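Local coordinates for regulatory protein RapF (Bacillus subtilis, PDB 4I9E) that binds the DNA-binding domain of the competence regulator ComA and blocks its attachment to target promoters, at residues A[17-22]-A[56-61]; A[101-106]-A[131-136]. All coordinates share one frame; numbering follows the deposited sequence.

Interactions 1 and 2 follow one another along the chain, the first closing within the N-terminal three-helix bundle before the second opens near the start of the TPR region. Residues 17-22 and 56-61 belong to helices 10-25 and 50-69, whereas residues 101-106 sit on helix 95-115 and residues 131-136 in the loop between helices 119-130 and 139-155. The centres of the two contacts are about 14 Å apart, and they touch directly: Leu101 packs on Leu57 and Arg61, and Phe105 on Tyr20. Helix 95-115 therefore faces both ways, toward the bundle and toward the 131-136 loop, joining the bundle, which with the linker forms the ComA-binding surface, to the region of the first predicted TPR repeat.

Interaction 1 of 2, residues A[17-22]-A[56-61]; sequences NEWYMY and SLMEFR
Met58 reaches across from helix 50-69 and lodges its thioether between Trp19 and Tyr20 of helix 10-25. Its CE lies over one face of the indole, 3.6 Å from the centroid of the five-membered ring and 14° off the ring normal, a CH-pi contact; the same methyl touches the backbone N of Tyr20 at 3.4 Å. The bend at chi2 sets SD beside Tyr20 CD1 at 3.4 Å, an oblique Met-aromatic contact, and the bend at chi3 (-64°) swings CE onto the Trp19 face. The six-membered end of the indole meets Met58 CB and O, and Trp19 CH2 lies 3.6 Å from Glu59 N, while Glu59 OE2 sits in the ring plane at its edge. Arg61 CG packs obliquely 4.0 Å from Tyr20 CE1, the guanidinium almost perpendicular to the phenol ring. In the next shell Arg35 of helix 28-42 forms a salt bridge with Glu59 OE1, and Tyr55 and His62 bring their rings against Trp19. Replacing Trp19 by alanine is likely to leave the Met58 methyl without an aromatic face and to open a gap between the helices. The segment axes approach to 10.6 Å at 13°, nearly parallel, with no hydrogen bond between them: core packing of the first and third helices inside the three-helix bundle, the domain that with the linker forms RapF's ComA-binding surface.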
ATOM      1  N   ASN A  17      20.497  14.042  13.194  1.00 26.78           N
ATOM      2  CA  ASN A  17      19.446  15.067  12.973  1.00 27.11           C
ATOM      3  C   ASN A  17      19.314  16.011  14.124  1.00 28.14           C
ATOM      4  O   ASN A  17      19.136  17.218  13.923  1.00 27.49           O
ATOM      5  CB  ASN A  17      18.067  14.465  12.707  1.00 25.71           C
ATOM      6  CG  ASN A  17      17.998  13.563  11.419  1.00 27.81           C
ATOM      7  OD1 ASN A  17      16.976  12.912  11.211  1.00 30.46           O
ATOM      8  ND2 ASN A  17      19.052  13.527  10.583  1.00 21.65           N
ATOM      9  N   GLU A  18      19.381  15.464  15.352  1.00 29.37           N
ATOM     10  CA  GLU A  18      19.331  16.307  16.524  1.00 31.35           C
ATOM     11  C   GLU A  18      20.544  17.238  16.638  1.00 29.27           C
ATOM     12  O   GLU A  18      20.383  18.436  16.910  1.00 28.90           O
ATOM     13  CB  GLU A  18      18.917  15.537  17.796  1.00 30.78           C
ATOM     14  CG  GLU A  18      19.970  14.815  18.503  1.00 37.99           C
ATOM     15  CD  GLU A  18      19.439  14.048  19.755  1.00 39.01           C
ATOM     16  OE1 GLU A  18      18.784  12.965  19.614  1.00 42.82           O
ATOM     17  OE2 GLU A  18      19.696  14.579  20.879  1.00 43.15           O
ATOM     18  N   TRP A  19      21.730  16.699  16.355  1.00 28.72           N
ATOM     19  CA  TRP A  19      22.978  17.461  16.251  1.00 28.32           C
ATOM     20  C   TRP A  19      22.793  18.639  15.293  1.00 29.03           C
ATOM     21  O   TRP A  19      23.124  19.793  15.640  1.00 29.70           O
ATOM     22  CB  TRP A  19      24.118  16.507  15.799  1.00 28.13           C
ATOM     23  CG  TRP A  19      25.468  17.123  15.562  1.00 26.61           C
ATOM     24  CD1 TRP A  19      25.918  18.301  16.069  1.00 28.24           C
ATOM     25  CD2 TRP A  19      26.577  16.550  14.844  1.00 28.82           C
ATOM     26  NE1 TRP A  19      27.197  18.543  15.674  1.00 30.00           N
ATOM     27  CE2 TRP A  19      27.637  17.484  14.907  1.00 31.02           C
ATOM     28  CE3 TRP A  19      26.762  15.371  14.097  1.00 31.68           C
ATOM     29  CZ2 TRP A  19      28.895  17.273  14.253  1.00 27.61           C
ATOM     30  CZ3 TRP A  19      28.018  15.158  13.466  1.00 28.27           C
ATOM     31  CH2 TRP A  19      29.050  16.121  13.547  1.00 26.37           C
ATOM     32  N   TYR A  20      22.246  18.367  14.100  1.00 29.40           N
ATOM     33  CA  TYR A  20      21.886  19.424  13.161  1.00 29.67           C
ATOM     34  C   TYR A  20      20.963  20.475  13.712  1.00 29.00           C
ATOM     35  O   TYR A  20      21.146  21.668  13.441  1.00 28.83           O
ATOM     36  CB  TYR A  20      21.263  18.839  11.911  1.00 30.28           C
ATOM     37  CG  TYR A  20      21.179  19.836  10.751  1.00 33.73           C
ATOM     38  CD1 TYR A  20      22.139  20.842  10.588  1.00 31.69           C
ATOM     39  CD2 TYR A  20      20.142  19.749   9.793  1.00 34.54           C
ATOM     40  CE1 TYR A  20      22.065  21.728   9.499  1.00 37.35           C
ATOM     41  CE2 TYR A  20      20.049  20.629   8.742  1.00 35.05           C
ATOM     42  CZ  TYR A  20      21.008  21.616   8.588  1.00 36.26           C
ATOM     43  OH  TYR A  20      20.931  22.479   7.523  1.00 36.41           O
ATOM     44  N   MET A  21      19.934  20.048  14.455  1.00 28.82           N
ATOM     45  CA  MET A  21      19.058  20.979  15.135  1.00 28.33           C
ATOM     46  C   MET A  21      19.840  21.861  16.129  1.00 28.29           C
ATOM     47  O   MET A  21      19.577  23.039  16.242  1.00 28.66           O
ATOM     48  CB  MET A  21      17.925  20.251  15.846  1.00 28.74           C
ATOM     49  CG  MET A  21      16.902  19.590  14.922  1.00 34.92           C
ATOM     50  SD  MET A  21      16.395  20.641  13.515  1.00 44.56           S
ATOM     51  CE  MET A  21      15.287  21.782  14.338  1.00 41.54           C
ATOM     52  N   TYR A  22      20.827  21.306  16.831  1.00 27.83           N
ATOM     53  CA  TYR A  22      21.584  22.092  17.763  1.00 27.68           C
ATOM     54  C   TYR A  22      22.526  23.020  17.042  1.00 28.03           C
ATOM     55  O   TYR A  22      22.848  24.078  17.541  1.00 28.70           O
ATOM     56  CB  TYR A  22      22.376  21.179  18.678  1.00 26.48           C
ATOM     57  CG  TYR A  22      21.514  20.238  19.482  1.00 26.69           C
ATOM     58  CD1 TYR A  22      20.152  20.467  19.602  1.00 27.21           C
ATOM     59  CD2 TYR A  22      22.061  19.130  20.138  1.00 23.66           C
ATOM     60  CE1 TYR A  22      19.324  19.601  20.319  1.00 24.58           C
ATOM     61  CE2 TYR A  22      21.242  18.273  20.868  1.00 24.88           C
ATOM     62  CZ  TYR A  22      19.865  18.542  20.972  1.00 25.54           C
ATOM     63  OH  TYR A  22      18.989  17.710  21.694  1.00 30.40           O
ATOM     64  N   SER A  56      29.926  12.983   7.934  1.00 35.42           N
ATOM     65  CA  SER A  56      30.954  13.844   7.338  1.00 37.08           C
ATOM     66  C   SER A  56      30.419  15.196   7.004  1.00 36.34           C
ATOM     67  O   SER A  56      31.098  16.218   7.240  1.00 37.03           O
ATOM     68  CB  SER A  56      31.456  13.293   5.993  1.00 36.86           C
ATOM     69  OG  SER A  56      32.453  12.389   6.267  1.00 41.15           O
ATOM     70  N   LEU A  57      29.256  15.187   6.360  1.00 35.46           N
ATOM     71  CA  LEU A  57      28.616  16.431   5.986  1.00 35.39           C
ATOM     72  C   LEU A  57      28.301  17.286   7.196  1.00 35.55           C
ATOM     73  O   LEU A  57      28.581  18.498   7.137  1.00 36.01           O
ATOM     74  CB  LEU A  57      27.361  16.171   5.142  1.00 36.50           C
ATOM     75  CG  LEU A  57      27.706  15.484   3.788  1.00 36.16           C
ATOM     76  CD1 LEU A  57      26.499  14.919   3.184  1.00 31.97           C
ATOM     77  CD2 LEU A  57      28.377  16.491   2.814  1.00 32.33           C
ATOM     78  N   MET A  58      27.755  16.686   8.288  1.00 35.29           N
ATOM     79  CA  MET A  58      27.394  17.431   9.514  1.00 34.50           C
ATOM     80  C   MET A  58      28.621  17.889  10.239  1.00 33.80           C
ATOM     81  O   MET A  58      28.592  18.908  10.914  1.00 34.16           O
ATOM     82  CB  MET A  58      26.575  16.605  10.511  1.00 33.92           C
ATOM     83  CG  MET A  58      25.135  16.757  10.375  1.00 38.06           C
ATOM     84  SD  MET A  58      24.567  18.415  10.595  1.00 32.43           S
ATOM     85  CE  MET A  58      25.081  18.450  12.254  1.00 41.32           C
ATOM     86  N   GLU A  59      29.680  17.110  10.145  1.00 34.26           N
ATOM     87  CA  GLU A  59      31.011  17.506  10.653  1.00 36.01           C
ATOM     88  C   GLU A  59      31.460  18.823  10.009  1.00 35.49           C
ATOM     89  O   GLU A  59      31.739  19.841  10.696  1.00 36.86           O
ATOM     90  CB  GLU A  59      32.025  16.368  10.482  1.00 35.83           C
ATOM     91  CG  GLU A  59      33.464  16.689  10.790  1.00 43.23           C
ATOM     92  CD  GLU A  59      33.683  17.156  12.220  1.00 51.46           C
ATOM     93  OE1 GLU A  59      34.784  17.707  12.563  1.00 51.61           O
ATOM     94  OE2 GLU A  59      32.731  16.957  13.006  1.00 55.04           O
ATOM     95  N   PHE A  60      31.440  18.827   8.696  1.00 34.37           N
ATOM     96  CA  PHE A  60      31.712  20.021   7.908  1.00 34.66           C
ATOM     97  C   PHE A  60      30.729  21.184   8.218  1.00 33.26           C
ATOM     98  O   PHE A  60      31.137  22.331   8.382  1.00 34.71           O
ATOM     99  CB  PHE A  60      31.698  19.618   6.408  1.00 36.04           C
ATOM    100  CG  PHE A  60      32.017  20.736   5.503  1.00 39.99           C
ATOM    101  CD1 PHE A  60      33.300  20.880   4.995  1.00 45.46           C
ATOM    102  CD2 PHE A  60      31.053  21.678   5.176  1.00 41.55           C
ATOM    103  CE1 PHE A  60      33.614  21.974   4.174  1.00 49.04           C
ATOM    104  CE2 PHE A  60      31.359  22.775   4.366  1.00 46.19           C
ATOM    105  CZ  PHE A  60      32.626  22.932   3.872  1.00 44.96           C
ATOM    106  N   ARG A  61      29.436  20.906   8.297  1.00 31.10           N
ATOM    107  CA  ARG A  61      28.465  21.909   8.755  1.00 31.54           C
ATOM    108  C   ARG A  61      28.649  22.451  10.240  1.00 32.00           C
ATOM    109  O   ARG A  61      28.316  23.602  10.582  1.00 32.02           O
ATOM    110  CB  ARG A  61      27.067  21.382   8.514  1.00 30.29           C
ATOM    111  CG  ARG A  61      25.950  22.318   8.866  1.00 30.72           C
ATOM    112  CD  ARG A  61      25.958  23.587   7.986  1.00 31.15           C
ATOM    113  NE  ARG A  61      24.906  24.507   8.423  1.00 26.77           N
ATOM    114  CZ  ARG A  61      24.983  25.270   9.493  1.00 27.92           C
ATOM    115  NH1 ARG A  61      26.082  25.238  10.272  1.00 28.47           N
ATOM    116  NH2 ARG A  61      23.954  26.046   9.795  1.00 25.17           N
TER

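Interaction 2 of 2, residues A[101-106]-A[131-136]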
ATOM      1  N   LEU A 101      21.949  17.982   3.178  1.00 35.85           N
ATOM      2  CA  LEU A 101      21.681  17.702   4.594  1.00 35.50           C
ATOM      3  C   LEU A 101      20.210  17.567   4.802  1.00 34.91           C
ATOM      4  O   LEU A 101      19.805  16.713   5.579  1.00 35.72           O
ATOM      5  CB  LEU A 101      22.188  18.829   5.545  1.00 35.02           C
ATOM      6  CG  LEU A 101      23.705  19.024   5.652  1.00 33.88           C
ATOM      7  CD1 LEU A 101      24.063  20.169   6.490  1.00 31.42           C
ATOM      8  CD2 LEU A 101      24.443  17.806   6.055  1.00 30.79           C
ATOM      9  N   GLU A 102      19.412  18.416   4.155  1.00 34.62           N
ATOM     10  CA  GLU A 102      17.960  18.291   4.175  1.00 36.07           C
ATOM     11  C   GLU A 102      17.421  16.943   3.611  1.00 36.07           C
ATOM     12  O   GLU A 102      16.384  16.425   4.059  1.00 36.35           O
ATOM     13  CB  GLU A 102      17.364  19.442   3.417  1.00 37.48           C
ATOM     14  CG  GLU A 102      16.193  20.106   4.102  1.00 46.34           C
ATOM     15  CD  GLU A 102      15.939  21.528   3.565  1.00 55.95           C
ATOM     16  OE1 GLU A 102      16.779  22.442   3.834  1.00 56.95           O
ATOM     17  OE2 GLU A 102      14.870  21.722   2.901  1.00 61.21           O
ATOM     18  N   TYR A 103      18.154  16.372   2.662  1.00 34.90           N
ATOM     19  CA  TYR A 103      17.886  15.071   2.122  1.00 34.78           C
ATOM     20  C   TYR A 103      18.041  13.975   3.164  1.00 34.24           C
ATOM     21  O   TYR A 103      17.138  13.159   3.372  1.00 35.28           O
ATOM     22  CB  TYR A 103      18.829  14.781   0.916  1.00 34.42           C
ATOM     23  CG  TYR A 103      18.878  13.321   0.632  1.00 33.97           C
ATOM     24  CD1 TYR A 103      17.742  12.655   0.122  1.00 36.36           C
ATOM     25  CD2 TYR A 103      20.019  12.576   0.885  1.00 30.92           C
ATOM     26  CE1 TYR A 103      17.763  11.288  -0.096  1.00 32.74           C
ATOM     27  CE2 TYR A 103      20.040  11.199   0.674  1.00 29.67           C
ATOM     28  CZ  TYR A 103      18.900  10.577   0.176  1.00 33.78           C
ATOM     29  OH  TYR A 103      18.891   9.214  -0.062  1.00 35.77           O
ATOM     30  N   TYR A 104      19.211  13.922   3.771  1.00 33.15           N
ATOM     31  CA  TYR A 104      19.553  12.941   4.785  1.00 32.20           C
ATOM     32  C   TYR A 104      18.748  13.130   6.071  1.00 32.27           C
ATOM     33  O   TYR A 104      18.359  12.144   6.730  1.00 32.69           O
ATOM     34  CB  TYR A 104      21.026  13.135   5.133  1.00 32.80           C
ATOM     35  CG  TYR A 104      21.972  12.421   4.195  1.00 33.72           C
ATOM     36  CD1 TYR A 104      22.008  11.035   4.156  1.00 32.76           C
ATOM     37  CD2 TYR A 104      22.822  13.118   3.359  1.00 33.20           C
ATOM     38  CE1 TYR A 104      22.873  10.361   3.308  1.00 34.47           C
ATOM     39  CE2 TYR A 104      23.719  12.429   2.540  1.00 32.45           C
ATOM     40  CZ  TYR A 104      23.704  11.064   2.519  1.00 31.64           C
ATOM     41  OH  TYR A 104      24.520  10.369   1.725  1.00 35.13           O
ATOM     42  N   PHE A 105      18.509  14.387   6.436  1.00 29.66           N
ATOM     43  CA  PHE A 105      17.748  14.670   7.624  1.00 29.94           C
ATOM     44  C   PHE A 105      16.326  14.023   7.554  1.00 29.97           C
ATOM     45  O   PHE A 105      15.863  13.361   8.481  1.00 29.90           O
ATOM     46  CB  PHE A 105      17.695  16.199   7.862  1.00 27.48           C
ATOM     47  CG  PHE A 105      16.915  16.606   9.070  1.00 27.78           C
ATOM     48  CD1 PHE A 105      17.567  17.014  10.243  1.00 28.51           C
ATOM     49  CD2 PHE A 105      15.544  16.662   9.037  1.00 27.92           C
ATOM     50  CE1 PHE A 105      16.865  17.406  11.350  1.00 25.64           C
ATOM     51  CE2 PHE A 105      14.785  17.047  10.150  1.00 27.86           C
ATOM     52  CZ  PHE A 105      15.439  17.439  11.321  1.00 26.86           C
ATOM     53  N   ASN A 106      15.630  14.279   6.460  1.00 31.16           N
ATOM     54  CA  ASN A 106      14.309  13.734   6.227  1.00 30.61           C
ATOM     55  C   ASN A 106      14.335  12.236   6.064  1.00 30.29           C
ATOM     56  O   ASN A 106      13.454  11.524   6.561  1.00 29.95           O
ATOM     57  CB  ASN A 106      13.735  14.384   4.994  1.00 29.29           C
ATOM     58  CG  ASN A 106      13.388  15.836   5.244  1.00 30.06           C
ATOM     59  OD1 ASN A 106      14.066  16.759   4.745  1.00 32.72           O
ATOM     60  ND2 ASN A 106      12.350  16.058   5.998  1.00 25.29           N
ATOM     61  N   SER A 131      12.190  14.738  -2.618  1.00 38.29           N
ATOM     62  CA  SER A 131      12.353  16.113  -3.180  1.00 40.66           C
ATOM     63  C   SER A 131      13.736  16.683  -3.236  1.00 39.99           C
ATOM     64  O   SER A 131      13.891  17.715  -3.858  1.00 41.64           O
ATOM     65  CB  SER A 131      11.584  17.148  -2.366  1.00 41.25           C
ATOM     66  OG  SER A 131      10.319  16.647  -2.035  1.00 47.92           O
ATOM     67  N   LYS A 132      14.697  16.074  -2.547  1.00 39.19           N
ATOM     68  CA  LYS A 132      16.012  16.644  -2.325  1.00 39.53           C
ATOM     69  C   LYS A 132      17.030  15.736  -2.939  1.00 39.94           C
ATOM     70  O   LYS A 132      18.215  15.827  -2.685  1.00 40.69           O
ATOM     71  CB  LYS A 132      16.304  16.777  -0.813  1.00 39.17           C
ATOM     72  CG  LYS A 132      15.271  17.548  -0.024  1.00 41.46           C
ATOM     73  CD  LYS A 132      15.502  19.083  -0.196  1.00 46.85           C
ATOM     74  CE  LYS A 132      14.318  19.880   0.277  1.00 47.15           C
ATOM     75  NZ  LYS A 132      14.426  21.233  -0.294  1.00 51.78           N
ATOM     76  N   LEU A 133      16.543  14.801  -3.721  1.00 41.83           N
ATOM     77  CA  LEU A 133      17.375  13.918  -4.517  1.00 42.57           C
ATOM     78  C   LEU A 133      18.098  14.650  -5.637  1.00 44.08           C
ATOM     79  O   LEU A 133      19.162  14.215  -6.061  1.00 45.34           O
ATOM     80  CB  LEU A 133      16.526  12.797  -5.078  1.00 42.56           C
ATOM     81  CG  LEU A 133      16.362  11.505  -4.296  1.00 39.95           C
ATOM     82  CD1 LEU A 133      15.675  10.608  -5.268  1.00 39.04           C
ATOM     83  CD2 LEU A 133      17.685  10.897  -3.938  1.00 37.82           C
ATOM     84  N   ILE A 134      17.542  15.763  -6.098  1.00 45.18           N
ATOM     85  CA  ILE A 134      18.310  16.717  -6.903  1.00 47.55           C
ATOM     86  C   ILE A 134      19.687  17.103  -6.294  1.00 47.46           C
ATOM     87  O   ILE A 134      20.678  17.255  -7.033  1.00 48.72           O
ATOM     88  CB  ILE A 134      17.498  17.989  -7.155  1.00 48.51           C
ATOM     89  CG1 ILE A 134      16.692  18.397  -5.923  1.00 48.46           C
ATOM     90  CG2 ILE A 134      16.493  17.759  -8.296  1.00 52.74           C
ATOM     91  CD1 ILE A 134      16.246  19.925  -5.938  1.00 48.63           C
ATOM     92  N   PHE A 135      19.745  17.228  -4.956  1.00 45.65           N
ATOM     93  CA  PHE A 135      20.989  17.487  -4.219  1.00 44.25           C
ATOM     94  C   PHE A 135      21.918  16.292  -4.127  1.00 44.66           C
ATOM     95  O   PHE A 135      23.075  16.432  -3.764  1.00 44.54           O
ATOM     96  CB  PHE A 135      20.689  18.067  -2.846  1.00 42.85           C
ATOM     97  CG  PHE A 135      20.014  19.390  -2.912  1.00 41.06           C
ATOM     98  CD1 PHE A 135      20.732  20.528  -3.257  1.00 38.79           C
ATOM     99  CD2 PHE A 135      18.665  19.488  -2.700  1.00 37.47           C
ATOM    100  CE1 PHE A 135      20.108  21.748  -3.366  1.00 41.56           C
ATOM    101  CE2 PHE A 135      18.024  20.716  -2.780  1.00 42.63           C
ATOM    102  CZ  PHE A 135      18.747  21.865  -3.113  1.00 41.88           C
ATOM    103  N   VAL A 136      21.418  15.125  -4.514  1.00 45.76           N
ATOM    104  CA  VAL A 136      22.202  13.888  -4.511  1.00 46.84           C
ATOM    105  C   VAL A 136      22.633  13.659  -5.963  1.00 49.32           C
ATOM    106  O   VAL A 136      21.825  13.208  -6.826  1.00 48.90           O
ATOM    107  CB  VAL A 136      21.382  12.669  -3.949  1.00 45.74           C
ATOM    108  CG1 VAL A 136      22.247  11.416  -3.866  1.00 45.76           C
ATOM    109  CG2 VAL A 136      20.762  13.009  -2.602  1.00 43.11           C
TER
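Tyr103 and Lys132 bring the two backbones together, their CA atoms 5.1 Å apart. Residues 101-106 form regular helix within helix 95-115; residues 131-136 follow helix 119-130 as a compact turn, with helical backbone angles at 133-135 but without the regular bonding. Within this turn Val136 N donates to Leu133 O, and Phe135 N makes a weak bond to Lys132 O.

Tyr103 carries most of the apolar contact. With CG anti to the backbone N, a chi1 of 162° carries the ring against the turn, where the Val136 side chain crosses it at about a right angle. Val136 CG2 lies over one face, displaced toward the rim, 3.7 Å from the ring centroid and 15° off the normal, a CH-pi contact. Leu133 CD2 approaches the same ring obliquely, 3.9 Å from Tyr103 CE1. Lys132 CB presses on Tyr103 CB at 3.7 Å. From there the lysine chain, bent at chi2, turns along the helix surface past Tyr103 N and Glu102 CB. Its NZ ends 3.3 Å from Glu102 OE2, a salt bridge whose hydrogen bond is weak; that single oxygen lies equally close to CE, so the ammonium is not turned squarely onto it.

Beyond the pair, Ala129 of helix 119-130 also packs on Tyr103, and Leu133 faces Phe145 and Phe146 of helix 139-155. Lys142 of that helix donates to Leu133 O and, more weakly, to Val136 O, tying the turn to what follows.

The chemistry thus divides in two: a buried aromatic-aliphatic cluster fits the turn to helix 95-115, while a long, partly exposed ion pair at the margin probably adds only modest electrostatic attraction. Together they join helix 95-115 to the turn after helix 119-130, within or beside the predicted first TPR repeat (103-139).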